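Local coordinates for protein thiamine phosphate pyrophosphorylase (PDB 3CEU) that probably catalyses formation of thiamine phosphate, the thiamine-phosphate diphosphorylase step on the route to thiamine diphosphate, and folds as a single-chain TIM barrel, at residues D16-A21 with A189-F194; M40-L45 with F63-E68; V111-I116 with E132-A137. All coordinates share one frame; numbering follows the deposited sequence.

Contact 1 of 3, residues D16-A21 with A189-F194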
ATOM      1  N   ASP A  16     -10.848  12.387  -1.157  1.00 16.65           N
ATOM      2  CA  ASP A  16     -10.946  12.297   0.293  1.00 15.86           C
ATOM      3  C   ASP A  16     -12.159  11.465   0.720  1.00 16.63           C
ATOM      4  O   ASP A  16     -12.098  10.715   1.697  1.00 15.92           O
ATOM      5  CB  ASP A  16     -11.027  13.698   0.918  1.00 24.75           C
ATOM      6  CG  ASP A  16     -12.388  14.357   0.728  1.00 31.56           C
ATOM      7  OD1 ASP A  16     -12.804  14.563  -0.427  1.00 43.67           O
ATOM      8  OD2 ASP A  16     -13.039  14.669   1.740  1.00 28.97           O
ATOM      9  N   LYS A  17     -13.257  11.599  -0.018  1.00 18.81           N
ATOM     10  CA  LYS A  17     -14.484  10.855   0.278  1.00 21.06           C
ATOM     11  C   LYS A  17     -14.273   9.381  -0.003  1.00 21.57           C
ATOM     12  O   LYS A  17     -14.674   8.514   0.772  1.00 23.38           O
ATOM     13  CB  LYS A  17     -15.646  11.336  -0.599  1.00 22.72           C
ATOM     14  CG  LYS A  17     -16.445  12.518  -0.061  1.00 21.92           C
ATOM     15  CD  LYS A  17     -15.657  13.809  -0.052  1.00 29.99           C
ATOM     16  CE  LYS A  17     -16.585  14.997   0.186  1.00 37.35           C
ATOM     17  NZ  LYS A  17     -17.554  15.167  -0.945  1.00 31.66           N
ATOM     18  N   ILE A  18     -13.651   9.097  -1.137  1.00 21.49           N
ATOM     19  CA  ILE A  18     -13.417   7.722  -1.496  1.00 19.67           C
ATOM     20  C   ILE A  18     -12.488   7.080  -0.485  1.00 16.99           C
ATOM     21  O   ILE A  18     -12.736   5.959  -0.048  1.00 17.97           O
ATOM     22  CB  ILE A  18     -12.819   7.595  -2.912  1.00 14.66           C
ATOM     23  CG1 ILE A  18     -13.775   8.216  -3.935  1.00 11.45           C
ATOM     24  CG2 ILE A  18     -12.594   6.122  -3.236  1.00  8.95           C
ATOM     25  CD1 ILE A  18     -13.293   8.154  -5.371  1.00 20.87           C
ATOM     26  N   ILE A  19     -11.421   7.783  -0.106  1.00 14.60           N
ATOM     27  CA  ILE A  19     -10.476   7.232   0.857  1.00 11.78           C
ATOM     28  C   ILE A  19     -11.154   6.939   2.186  1.00 14.92           C
ATOM     29  O   ILE A  19     -10.952   5.882   2.783  1.00 19.30           O
ATOM     30  CB  ILE A  19      -9.291   8.188   1.101  1.00 18.67           C
ATOM     31  CG1 ILE A  19      -8.415   8.245  -0.161  1.00 29.52           C
ATOM     32  CG2 ILE A  19      -8.478   7.721   2.329  1.00 12.18           C
ATOM     33  CD1 ILE A  19      -7.273   9.276  -0.125  1.00 28.25           C
ATOM     34  N   THR A  20     -11.964   7.881   2.647  1.00 20.35           N
ATOM     35  CA  THR A  20     -12.662   7.723   3.910  1.00 19.16           C
ATOM     36  C   THR A  20     -13.583   6.510   3.849  1.00 17.40           C
ATOM     37  O   THR A  20     -13.630   5.693   4.776  1.00 15.67           O
ATOM     38  CB  THR A  20     -13.454   8.988   4.211  1.00 23.85           C
ATOM     39  OG1 THR A  20     -12.546  10.097   4.262  1.00 21.34           O
ATOM     40  CG2 THR A  20     -14.187   8.864   5.542  1.00 23.80           C
ATOM     41  N   ALA A  21     -14.290   6.394   2.732  1.00 12.79           N
ATOM     42  CA  ALA A  21     -15.208   5.288   2.502  1.00 20.37           C
ATOM     43  C   ALA A  21     -14.466   3.947   2.550  1.00 18.81           C
ATOM     44  O   ALA A  21     -15.011   2.941   3.014  1.00 21.63           O
ATOM     45  CB  ALA A  21     -15.903   5.471   1.141  1.00  5.93           C
ATOM     46  N   ALA A 189     -18.451   1.419  -7.612  1.00  7.30           N
ATOM     47  CA  ALA A 189     -17.617   0.374  -8.206  1.00 11.79           C
ATOM     48  C   ALA A 189     -16.275   0.237  -7.488  1.00 12.93           C
ATOM     49  O   ALA A 189     -15.742  -0.863  -7.350  1.00 24.94           O
ATOM     50  CB  ALA A 189     -17.381   0.660  -9.698  1.00  8.02           C
ATOM     51  N   VAL A 190     -15.717   1.349  -7.036  1.00 14.34           N
ATOM     52  CA  VAL A 190     -14.452   1.275  -6.335  1.00 10.17           C
ATOM     53  C   VAL A 190     -14.656   0.640  -4.967  1.00 10.93           C
ATOM     54  O   VAL A 190     -13.935  -0.285  -4.600  1.00 15.25           O
ATOM     55  CB  VAL A 190     -13.812   2.669  -6.194  1.00 14.04           C
ATOM     56  CG1 VAL A 190     -12.638   2.620  -5.207  1.00 13.22           C
ATOM     57  CG2 VAL A 190     -13.310   3.133  -7.559  1.00 12.60           C
ATOM     58  N   ILE A 191     -15.646   1.115  -4.220  1.00 10.24           N
ATOM     59  CA  ILE A 191     -15.900   0.561  -2.898  1.00 12.63           C
ATOM     60  C   ILE A 191     -16.338  -0.898  -2.971  1.00 13.17           C
ATOM     61  O   ILE A 191     -15.906  -1.718  -2.165  1.00 18.05           O
ATOM     62  CB  ILE A 191     -16.981   1.358  -2.140  1.00 17.23           C
ATOM     63  CG1 ILE A 191     -16.704   2.862  -2.249  1.00  9.31           C
ATOM     64  CG2 ILE A 191     -17.010   0.934  -0.662  1.00  6.70           C
ATOM     65  CD1 ILE A 191     -15.311   3.259  -1.792  1.00 14.50           C
ATOM     66  N   GLU A 192     -17.187  -1.231  -3.935  1.00 17.24           N
ATOM     67  CA  GLU A 192     -17.642  -2.604  -4.060  1.00 11.40           C
ATOM     68  C   GLU A 192     -16.491  -3.525  -4.424  1.00 14.29           C
ATOM     69  O   GLU A 192     -16.392  -4.649  -3.925  1.00  8.97           O
ATOM     70  CB  GLU A 192     -18.769  -2.708  -5.098  1.00 18.22           C
ATOM     71  CG  GLU A 192     -19.993  -1.881  -4.724  1.00 11.77           C
ATOM     72  CD  GLU A 192     -21.162  -2.084  -5.668  1.00 21.91           C
ATOM     73  OE1 GLU A 192     -21.895  -3.079  -5.514  1.00 37.96           O
ATOM     74  OE2 GLU A 192     -21.349  -1.246  -6.574  1.00 38.31           O
ATOM     75  N   HIS A 193     -15.606  -3.044  -5.286  1.00 13.00           N
ATOM     76  CA  HIS A 193     -14.468  -3.855  -5.708  1.00 12.88           C
ATOM     77  C   HIS A 193     -13.458  -4.028  -4.565  1.00 13.72           C
ATOM     78  O   HIS A 193     -12.759  -5.043  -4.502  1.00 20.15           O
ATOM     79  CB  HIS A 193     -13.795  -3.218  -6.919  1.00  5.47           C
ATOM     80  CG  HIS A 193     -12.699  -4.047  -7.502  1.00 12.44           C
ATOM     81  ND1 HIS A 193     -12.932  -5.262  -8.111  1.00 16.21           N
ATOM     82  CD2 HIS A 193     -11.360  -3.860  -7.520  1.00  3.36           C
ATOM     83  CE1 HIS A 193     -11.775  -5.790  -8.474  1.00  7.46           C
ATOM     84  NE2 HIS A 193     -10.809  -4.961  -8.125  1.00  9.06           N
ATOM     85  N   PHE A 194     -13.389  -3.051  -3.657  1.00 15.46           N
ATOM     86  CA  PHE A 194     -12.470  -3.141  -2.519  1.00 16.70           C
ATOM     87  C   PHE A 194     -12.950  -4.234  -1.562  1.00 22.61           C
ATOM     88  O   PHE A 194     -12.158  -5.061  -1.103  1.00 15.26           O
ATOM     89  CB  PHE A 194     -12.382  -1.805  -1.769  1.00 12.51           C
ATOM     90  CG  PHE A 194     -11.661  -1.902  -0.443  1.00 13.64           C
ATOM     91  CD1 PHE A 194     -12.373  -1.947   0.750  1.00  6.24           C
ATOM     92  CD2 PHE A 194     -10.273  -2.012  -0.394  1.00 13.64           C
ATOM     93  CE1 PHE A 194     -11.712  -2.111   1.981  1.00 11.70           C
ATOM     94  CE2 PHE A 194      -9.600  -2.176   0.829  1.00  8.51           C
ATOM     95  CZ  PHE A 194     -10.319  -2.227   2.016  1.00  7.95           C
TER

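Contact 2 of 3, residues M40-L45 with F63-E68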
HETATM    1  N   MSE A  40       1.096  21.532   0.318  1.00 20.94           N
HETATM    2  CA  MSE A  40      -0.234  22.094   0.497  1.00 33.09           C
HETATM    3  C   MSE A  40      -1.346  21.086   0.184  1.00 31.48           C
HETATM    4  O   MSE A  40      -2.237  20.848   1.000  1.00 30.70           O
HETATM    5  CB  MSE A  40      -0.369  23.323  -0.405  1.00 35.80           C
HETATM    6  CG  MSE A  40      -1.726  23.991  -0.434  1.00 58.76           C
HETATM    7 SE   MSE A  40      -1.834  25.182  -1.974  1.00 85.45          SE
HETATM    8  CE  MSE A  40      -0.458  26.460  -1.469  1.00 66.73           C
ATOM      9  N   TYR A  41      -1.285  20.483  -0.994  1.00 26.63           N
ATOM     10  CA  TYR A  41      -2.300  19.517  -1.400  1.00 22.97           C
ATOM     11  C   TYR A  41      -2.387  18.286  -0.495  1.00 23.74           C
ATOM     12  O   TYR A  41      -3.476  17.755  -0.269  1.00 17.78           O
ATOM     13  CB  TYR A  41      -2.063  19.100  -2.853  1.00 20.73           C
ATOM     14  CG  TYR A  41      -2.105  20.271  -3.806  1.00 20.83           C
ATOM     15  CD1 TYR A  41      -3.152  21.188  -3.760  1.00 28.93           C
ATOM     16  CD2 TYR A  41      -1.111  20.453  -4.765  1.00 28.35           C
ATOM     17  CE1 TYR A  41      -3.215  22.256  -4.644  1.00 34.88           C
ATOM     18  CE2 TYR A  41      -1.159  21.521  -5.660  1.00 39.17           C
ATOM     19  CZ  TYR A  41      -2.219  22.420  -5.594  1.00 41.63           C
ATOM     20  OH  TYR A  41      -2.303  23.470  -6.485  1.00 46.95           O
ATOM     21  N   SER A  42      -1.254  17.841   0.039  1.00 20.75           N
ATOM     22  CA  SER A  42      -1.260  16.679   0.918  1.00 17.20           C
ATOM     23  C   SER A  42      -1.951  17.028   2.219  1.00 16.90           C
ATOM     24  O   SER A  42      -2.675  16.210   2.781  1.00 19.13           O
ATOM     25  CB  SER A  42       0.165  16.204   1.199  1.00 20.06           C
ATOM     26  OG  SER A  42       0.794  15.787   0.006  1.00 29.16           O
ATOM     27  N   GLU A  43      -1.725  18.249   2.695  1.00 15.74           N
ATOM     28  CA  GLU A  43      -2.343  18.700   3.932  1.00 13.97           C
ATOM     29  C   GLU A  43      -3.853  18.819   3.746  1.00 19.53           C
ATOM     30  O   GLU A  43      -4.625  18.434   4.625  1.00 20.13           O
ATOM     31  CB  GLU A  43      -1.768  20.054   4.361  1.00 24.09           C
ATOM     32  CG  GLU A  43      -0.294  20.050   4.753  1.00 26.86           C
ATOM     33  CD  GLU A  43       0.226  21.454   5.043  1.00 41.46           C
ATOM     34  OE1 GLU A  43       0.258  22.289   4.099  1.00 50.92           O
ATOM     35  OE2 GLU A  43       0.606  21.732   6.207  1.00 41.68           O
ATOM     36  N   ARG A  44      -4.279  19.338   2.597  1.00 26.75           N
ATOM     37  CA  ARG A  44      -5.708  19.503   2.320  1.00 26.35           C
ATOM     38  C   ARG A  44      -6.428  18.163   2.387  1.00 20.18           C
ATOM     39  O   ARG A  44      -7.458  18.027   3.044  1.00 22.75           O
ATOM     40  CB  ARG A  44      -5.900  20.162   0.943  1.00 32.74           C
ATOM     41  CG  ARG A  44      -5.136  21.489   0.815  1.00 40.26           C
ATOM     42  CD  ARG A  44      -5.230  22.167  -0.559  1.00 41.52           C
ATOM     43  NE  ARG A  44      -6.490  22.881  -0.776  1.00 44.92           N
ATOM     44  CZ  ARG A  44      -7.627  22.306  -1.157  1.00 46.43           C
ATOM     45  NH1 ARG A  44      -7.672  20.996  -1.372  1.00 45.19           N
ATOM     46  NH2 ARG A  44      -8.716  23.043  -1.330  1.00 52.20           N
ATOM     47  N   LEU A  45      -5.864  17.167   1.720  1.00 20.13           N
ATOM     48  CA  LEU A  45      -6.451  15.841   1.713  1.00 17.66           C
ATOM     49  C   LEU A  45      -6.463  15.264   3.128  1.00 15.87           C
ATOM     50  O   LEU A  45      -7.499  14.806   3.604  1.00 18.61           O
ATOM     51  CB  LEU A  45      -5.662  14.934   0.764  1.00 20.81           C
ATOM     52  CG  LEU A  45      -6.321  13.638   0.291  1.00 19.96           C
ATOM     53  CD1 LEU A  45      -5.468  12.979  -0.784  1.00 22.14           C
ATOM     54  CD2 LEU A  45      -6.509  12.708   1.454  1.00 36.44           C
ATOM     55  N   PHE A  63       7.904  14.094   4.424  1.00  8.62           N
ATOM     56  CA  PHE A  63       7.936  13.302   5.634  1.00 11.85           C
ATOM     57  C   PHE A  63       7.556  14.090   6.886  1.00 14.03           C
ATOM     58  O   PHE A  63       7.151  13.506   7.887  1.00 16.06           O
ATOM     59  CB  PHE A  63       9.327  12.667   5.779  1.00 14.04           C
ATOM     60  CG  PHE A  63       9.635  11.610   4.732  1.00 11.17           C
ATOM     61  CD1 PHE A  63      10.951  11.276   4.432  1.00  6.42           C
ATOM     62  CD2 PHE A  63       8.612  10.922   4.084  1.00  8.37           C
ATOM     63  CE1 PHE A  63      11.251  10.268   3.516  1.00  9.41           C
ATOM     64  CE2 PHE A  63       8.899   9.908   3.163  1.00 15.15           C
ATOM     65  CZ  PHE A  63      10.225   9.581   2.877  1.00 11.28           C
ATOM     66  N   TYR A  64       7.650  15.414   6.833  1.00 10.15           N
ATOM     67  CA  TYR A  64       7.304  16.200   8.008  1.00 16.58           C
ATOM     68  C   TYR A  64       5.817  16.030   8.338  1.00 22.10           C
ATOM     69  O   TYR A  64       5.399  16.242   9.475  1.00 26.89           O
ATOM     70  CB  TYR A  64       7.608  17.678   7.781  1.00 18.83           C
ATOM     71  CG  TYR A  64       6.504  18.418   7.064  1.00 26.91           C
ATOM     72  CD1 TYR A  64       6.374  18.354   5.674  1.00 30.08           C
ATOM     73  CD2 TYR A  64       5.569  19.165   7.780  1.00 24.64           C
ATOM     74  CE1 TYR A  64       5.335  19.015   5.019  1.00 21.01           C
ATOM     75  CE2 TYR A  64       4.537  19.825   7.138  1.00 14.45           C
ATOM     76  CZ  TYR A  64       4.426  19.746   5.764  1.00 15.95           C
ATOM     77  OH  TYR A  64       3.395  20.401   5.146  1.00 25.05           O
ATOM     78  N   LEU A  65       5.019  15.653   7.338  1.00 27.10           N
ATOM     79  CA  LEU A  65       3.587  15.449   7.539  1.00 24.45           C
ATOM     80  C   LEU A  65       3.325  14.293   8.490  1.00 28.78           C
ATOM     81  O   LEU A  65       2.242  14.189   9.076  1.00 26.23           O
ATOM     82  CB  LEU A  65       2.896  15.149   6.211  1.00 21.94           C
ATOM     83  CG  LEU A  65       2.890  16.285   5.189  1.00 32.75           C
ATOM     84  CD1 LEU A  65       2.390  15.753   3.853  1.00 35.20           C
ATOM     85  CD2 LEU A  65       2.020  17.430   5.684  1.00 25.66           C
ATOM     86  N   LYS A  66       4.319  13.424   8.647  1.00 27.81           N
ATOM     87  CA  LYS A  66       4.182  12.268   9.522  1.00 25.99           C
ATOM     88  C   LYS A  66       3.788  12.670  10.944  1.00 25.71           C
ATOM     89  O   LYS A  66       2.827  12.131  11.490  1.00 21.39           O
ATOM     90  CB  LYS A  66       5.488  11.469   9.535  1.00 20.54           C
ATOM     91  CG  LYS A  66       5.380  10.082  10.159  1.00 26.37           C
ATOM     92  CD  LYS A  66       5.444  10.108  11.682  1.00 30.32           C
ATOM     93  CE  LYS A  66       5.534   8.683  12.243  1.00 34.12           C
ATOM     94  NZ  LYS A  66       5.544   8.641  13.738  1.00 33.20           N
ATOM     95  N   GLU A  67       4.523  13.615  11.532  1.00 24.80           N
ATOM     96  CA  GLU A  67       4.238  14.080  12.898  1.00 25.11           C
ATOM     97  C   GLU A  67       3.196  15.197  12.880  1.00 22.80           C
ATOM     98  O   GLU A  67       2.447  15.398  13.837  1.00 13.30           O
ATOM     99  CB  GLU A  67       5.517  14.602  13.570  1.00 22.00           C
ATOM    100  CG  GLU A  67       6.671  13.609  13.640  1.00 24.29           C
ATOM    101  CD  GLU A  67       6.405  12.455  14.591  1.00 35.48           C
ATOM    102  OE1 GLU A  67       7.331  11.653  14.825  1.00 26.60           O
ATOM    103  OE2 GLU A  67       5.271  12.349  15.103  1.00 42.64           O
ATOM    104  N   GLU A  68       3.164  15.929  11.777  1.00 27.64           N
ATOM    105  CA  GLU A  68       2.217  17.021  11.619  1.00 28.35           C
ATOM    106  C   GLU A  68       0.761  16.515  11.693  1.00 28.84           C
ATOM    107  O   GLU A  68      -0.049  17.071  12.441  1.00 27.25           O
ATOM    108  CB  GLU A  68       2.464  17.720  10.282  1.00 17.96           C
ATOM    109  CG  GLU A  68       1.743  19.035  10.127  1.00 31.13           C
ATOM    110  CD  GLU A  68       2.299  20.113  11.026  1.00 39.96           C
ATOM    111  OE1 GLU A  68       1.852  21.272  10.903  1.00 48.20           O
ATOM    112  OE2 GLU A  68       3.185  19.810  11.856  1.00 47.79           O
TER

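Contact 3 of 3, residues V111-I116 with E132-A137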
ATOM      1  N   VAL A 111       8.541  -4.292   4.159  1.00 18.97           N
ATOM      2  CA  VAL A 111       8.993  -3.816   2.867  1.00 13.00           C
ATOM      3  C   VAL A 111       8.066  -4.322   1.776  1.00 10.34           C
ATOM      4  O   VAL A 111       7.344  -5.306   1.961  1.00  6.85           O
ATOM      5  CB  VAL A 111      10.424  -4.312   2.542  1.00 14.06           C
ATOM      6  CG1 VAL A 111      11.385  -3.941   3.666  1.00  9.92           C
ATOM      7  CG2 VAL A 111      10.418  -5.810   2.314  1.00  5.81           C
ATOM      8  N   PHE A 112       8.093  -3.633   0.642  1.00  7.35           N
ATOM      9  CA  PHE A 112       7.305  -4.008  -0.526  1.00 13.63           C
ATOM     10  C   PHE A 112       8.205  -4.903  -1.366  1.00 17.88           C
ATOM     11  O   PHE A 112       9.428  -4.825  -1.265  1.00 26.92           O
ATOM     12  CB  PHE A 112       6.944  -2.768  -1.360  1.00 17.22           C
ATOM     13  CG  PHE A 112       5.784  -1.978  -0.823  1.00 17.13           C
ATOM     14  CD1 PHE A 112       5.221  -2.292   0.409  1.00 10.88           C
ATOM     15  CD2 PHE A 112       5.239  -0.930  -1.557  1.00 15.37           C
ATOM     16  CE1 PHE A 112       4.139  -1.579   0.903  1.00  8.21           C
ATOM     17  CE2 PHE A 112       4.155  -0.212  -1.066  1.00  6.86           C
ATOM     18  CZ  PHE A 112       3.605  -0.544   0.170  1.00  5.44           C
HETATM   19  N   MSE A 113       7.615  -5.761  -2.184  1.00 19.84           N
HETATM   20  CA  MSE A 113       8.411  -6.601  -3.061  1.00 18.13           C
HETATM   21  C   MSE A 113       7.749  -6.541  -4.429  1.00 27.11           C
HETATM   22  O   MSE A 113       6.553  -6.827  -4.561  1.00 23.37           O
HETATM   23  CB  MSE A 113       8.459  -8.045  -2.563  1.00 15.43           C
HETATM   24  CG  MSE A 113       9.567  -8.862  -3.207  1.00 20.20           C
HETATM   25 SE   MSE A 113       9.420 -10.770  -2.917  1.00 37.83          SE
HETATM   26  CE  MSE A 113       9.923 -11.382  -4.688  1.00 26.79           C
ATOM     27  N   SER A 114       8.522  -6.163  -5.443  1.00 28.51           N
ATOM     28  CA  SER A 114       7.993  -6.036  -6.799  1.00 32.02           C
ATOM     29  C   SER A 114       9.105  -6.104  -7.836  1.00 35.62           C
ATOM     30  O   SER A 114      10.283  -5.977  -7.496  1.00 38.02           O
ATOM     31  CB  SER A 114       7.288  -4.697  -6.933  1.00 17.80           C
ATOM     32  OG  SER A 114       8.212  -3.652  -6.728  1.00 16.77           O
ATOM     33  N   PRO A 115       8.748  -6.317  -9.118  1.00 37.40           N
ATOM     34  CA  PRO A 115       7.387  -6.507  -9.651  1.00 33.89           C
ATOM     35  C   PRO A 115       6.977  -7.983  -9.601  1.00 31.04           C
ATOM     36  O   PRO A 115       7.561  -8.812 -10.298  1.00 28.89           O
ATOM     37  CB  PRO A 115       7.494  -6.010 -11.101  1.00 32.04           C
ATOM     38  CG  PRO A 115       8.747  -5.158 -11.119  1.00 38.96           C
ATOM     39  CD  PRO A 115       9.669  -5.921 -10.196  1.00 28.72           C
ATOM     40  N   ILE A 116       5.977  -8.306  -8.783  1.00 28.29           N
ATOM     41  CA  ILE A 116       5.517  -9.687  -8.659  1.00 24.08           C
ATOM     42  C   ILE A 116       4.841 -10.159  -9.943  1.00 22.06           C
ATOM     43  O   ILE A 116       4.906 -11.341 -10.284  1.00 18.66           O
ATOM     44  CB  ILE A 116       4.518  -9.858  -7.492  1.00 17.89           C
ATOM     45  CG1 ILE A 116       5.156  -9.401  -6.175  1.00 27.21           C
ATOM     46  CG2 ILE A 116       4.078 -11.311  -7.400  1.00 19.25           C
ATOM     47  CD1 ILE A 116       6.403 -10.171  -5.766  1.00 17.07           C
ATOM     48  N   GLU A 132       8.351 -20.445  -8.988  1.00 41.81           N
ATOM     49  CA  GLU A 132       9.147 -21.463  -8.312  1.00 44.41           C
ATOM     50  C   GLU A 132      10.183 -20.866  -7.346  1.00 43.00           C
ATOM     51  O   GLU A 132      10.317 -21.323  -6.205  1.00 40.25           O
ATOM     52  CB  GLU A 132       9.833 -22.344  -9.362  1.00 46.41           C
ATOM     53  CG  GLU A 132      10.353 -23.669  -8.837  1.00 51.99           C
ATOM     54  CD  GLU A 132      10.918 -24.542  -9.946  1.00 55.81           C
ATOM     55  OE1 GLU A 132      11.945 -24.153 -10.550  1.00 53.12           O
ATOM     56  OE2 GLU A 132      10.332 -25.614 -10.215  1.00 56.86           O
ATOM     57  N   GLU A 133      10.913 -19.848  -7.795  1.00 43.33           N
ATOM     58  CA  GLU A 133      11.910 -19.220  -6.935  1.00 44.24           C
ATOM     59  C   GLU A 133      11.182 -18.487  -5.811  1.00 36.64           C
ATOM     60  O   GLU A 133      11.732 -18.253  -4.730  1.00 32.36           O
ATOM     61  CB  GLU A 133      12.783 -18.233  -7.725  1.00 49.19           C
ATOM     62  CG  GLU A 133      12.090 -16.938  -8.124  1.00 53.72           C
ATOM     63  CD  GLU A 133      13.049 -15.913  -8.727  1.00 50.34           C
ATOM     64  OE1 GLU A 133      13.535 -16.141  -9.857  1.00 53.26           O
ATOM     65  OE2 GLU A 133      13.318 -14.883  -8.065  1.00 41.79           O
ATOM     66  N   LEU A 134       9.930 -18.132  -6.081  1.00 33.60           N
ATOM     67  CA  LEU A 134       9.107 -17.437  -5.103  1.00 31.43           C
ATOM     68  C   LEU A 134       8.758 -18.413  -3.979  1.00 27.70           C
ATOM     69  O   LEU A 134       8.767 -18.053  -2.805  1.00 27.75           O
ATOM     70  CB  LEU A 134       7.834 -16.904  -5.768  1.00 30.27           C
ATOM     71  CG  LEU A 134       7.509 -15.431  -5.531  1.00 27.44           C
ATOM     72  CD1 LEU A 134       8.633 -14.556  -6.056  1.00 41.12           C
ATOM     73  CD2 LEU A 134       6.207 -15.088  -6.220  1.00 35.41           C
ATOM     74  N   ARG A 135       8.462 -19.655  -4.348  1.00 26.41           N
ATOM     75  CA  ARG A 135       8.135 -20.669  -3.364  1.00 26.87           C
ATOM     76  C   ARG A 135       9.373 -21.056  -2.567  1.00 27.07           C
ATOM     77  O   ARG A 135       9.297 -21.316  -1.368  1.00 21.89           O
ATOM     78  CB  ARG A 135       7.516 -21.897  -4.044  1.00 26.16           C
ATOM     79  CG  ARG A 135       6.032 -21.720  -4.377  1.00 35.22           C
ATOM     80  CD  ARG A 135       5.399 -23.002  -4.900  1.00 38.08           C
ATOM     81  NE  ARG A 135       5.734 -23.261  -6.300  1.00 44.14           N
ATOM     82  CZ  ARG A 135       5.097 -22.721  -7.336  1.00 40.02           C
ATOM     83  NH1 ARG A 135       4.083 -21.889  -7.137  1.00 37.83           N
ATOM     84  NH2 ARG A 135       5.475 -23.016  -8.573  1.00 42.60           N
ATOM     85  N   GLU A 136      10.521 -21.089  -3.228  1.00 31.49           N
ATOM     86  CA  GLU A 136      11.762 -21.431  -2.538  1.00 33.87           C
ATOM     87  C   GLU A 136      12.037 -20.355  -1.489  1.00 29.40           C
ATOM     88  O   GLU A 136      12.459 -20.655  -0.376  1.00 30.72           O
ATOM     89  CB  GLU A 136      12.912 -21.503  -3.545  1.00 38.96           C
ATOM     90  CG  GLU A 136      12.658 -22.484  -4.689  1.00 39.59           C
ATOM     91  CD  GLU A 136      12.792 -23.936  -4.268  1.00 43.16           C
ATOM     92  OE1 GLU A 136      12.178 -24.331  -3.251  1.00 47.20           O
ATOM     93  OE2 GLU A 136      13.506 -24.690  -4.969  1.00 48.10           O
ATOM     94  N   ALA A 137      11.779 -19.101  -1.855  1.00 29.53           N
ATOM     95  CA  ALA A 137      11.981 -17.975  -0.952  1.00 28.47           C
ATOM     96  C   ALA A 137      10.919 -17.976   0.144  1.00 32.26           C
ATOM     97  O   ALA A 137      11.073 -17.316   1.168  1.00 43.47           O
ATOM     98  CB  ALA A 137      11.933 -16.663  -1.730  1.00 31.09           C
TER

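Contact 1 of 3, residues D16-A21 with A189-F194
The carbonyl oxygen of D16 is held by two donors of one residue, T20, in the helical turn whose I18 and A21 lean on V190 and I191. T20 OG1 lies 2.7 Å from D16 O, with a C=O...O angle of 153°, and tilts out of the carbonyl plane; T20 N reaches the same oxygen at 3.0 Å from the opposite face of that plane. The hydroxyl is thus turned back onto its own helix. Across the interface the side chains that meet are all apolar. I191 is the longer reach: its CB does not head for the other helix, but chi2 of -55° folds CD1 round until it rests 3.7 Å from the CB of A21. The same methyl lies 4.2 Å from I18 CG2, so it sits between two positions one turn apart. Beside it, I18 CG2 meets V190 CG1 at 4.0 Å, the two branched side chains lying roughly perpendicular. Helix 173-176 also packs here, W176 on I18 and L175 on V190. With axes 10.4 Å apart and running nearly parallel, at 23°, the segments join helix 15-24, the first of the barrel, to the long helix 188-201 near the C-terminus. Packing the first and last helices side by side in this way closes the seam between the two ends of the chain, as in a TIM barrel.

Contact 2 of 3, residues M40-L45 with F63-E68
Y64 opens the contact by bringing its hydroxyl up to the carboxylate of E43. Its first torsion, 84°, places CG between the backbone N and the carbonyl carbon and swings the ring toward helix 39-48. E43 OE2 arrives at the ring edge, close to the ring plane and 3.3 Å from Y64 OH, while the carboxylate itself is turned steeply, 72°, from that plane. E43 gets there on an extended chain, crossing the tyrosine at about a right angle.

L65, next in sequence, carries the apolar part. Its CG lies 3.6 Å above one face of the Y64 ring, displaced toward the rim, and its two methyls fork over neighbouring residues of the helix. CD1 presses against the CB of S42 at 3.5 Å, tighter than ordinary carbon contact, and CD2 touches the CG methylene of E43 at 3.6 Å. F11 also packs on S42 and F69 on E43. E68 then returns toward the helix, its OE1 4.9 Å from E43 OE2.

The second and third helices of the barrel's outer layer are therefore joined mainly by van der Waals contact of a buried leucine. Two acids of like charge at the rim might favour proton uptake by one of them, though solvent could equally screen the pair.

Contact 3 of 3, residues V111-I116 with E132-A137
Two nearly straight torsions carry the side chain of M113, a selenomethionine, outward from its strand toward L134: with chi1 at -164° CG lies opposite the backbone N, and chi2 continues the extension. Rotation about the CG-SE bond, chi3 139°, then sets the terminal methyl CE 3.7 Å from L134 CD1. L134 answers from helix 131-139 with an unusual chi1 of -129°, close to an eclipsed arrangement. The two side chains point in opposite directions and touch near their ends. The second leucine methyl, CD2, faces I116 CG2 at a looser 4.5 Å, and L134 thereby spans from the end of the strand to the loop after it. That loop turns at a cis peptide bond before P115, and S114 O is hydrogen-bonded to the hydroxyl of Y129, on which M113 also packs. V101 and V147 pack on M113, and F164 on L134. Strand 110-113 and helix 131-139 thus form a beta-alpha unit of the barrel, the helix lying outside the strand. No hydrogen bond crosses between the two segments; the selenomethionine methyl and branched aliphatic groups supply the contact, which implies cohesion through shape and exclusion of water, with little directional preference.

Overall arrangement
Contacts 1 and 2 are neighbours in the helical layer: their centres lie 21 Å apart, and I19 CD1 touches L45 CD2 at 3.9 Å, so helix 15-24 links helix 188-201 on one hand with helix 39-48 on the other. Contact 3 lies across the chain's centre from both, its centre 29 Å from contact 1 and 32 Å from contact 2, with nearest atoms about 13 and 12 Å away. Along the chain, contact 1 encloses the other two, which follow in series. Contact 3 includes the loop beyond a strand's C-terminal end, the side where TIM-barrel enzymes place their active sites; contacts 1 and 2 join helices of the outer layer.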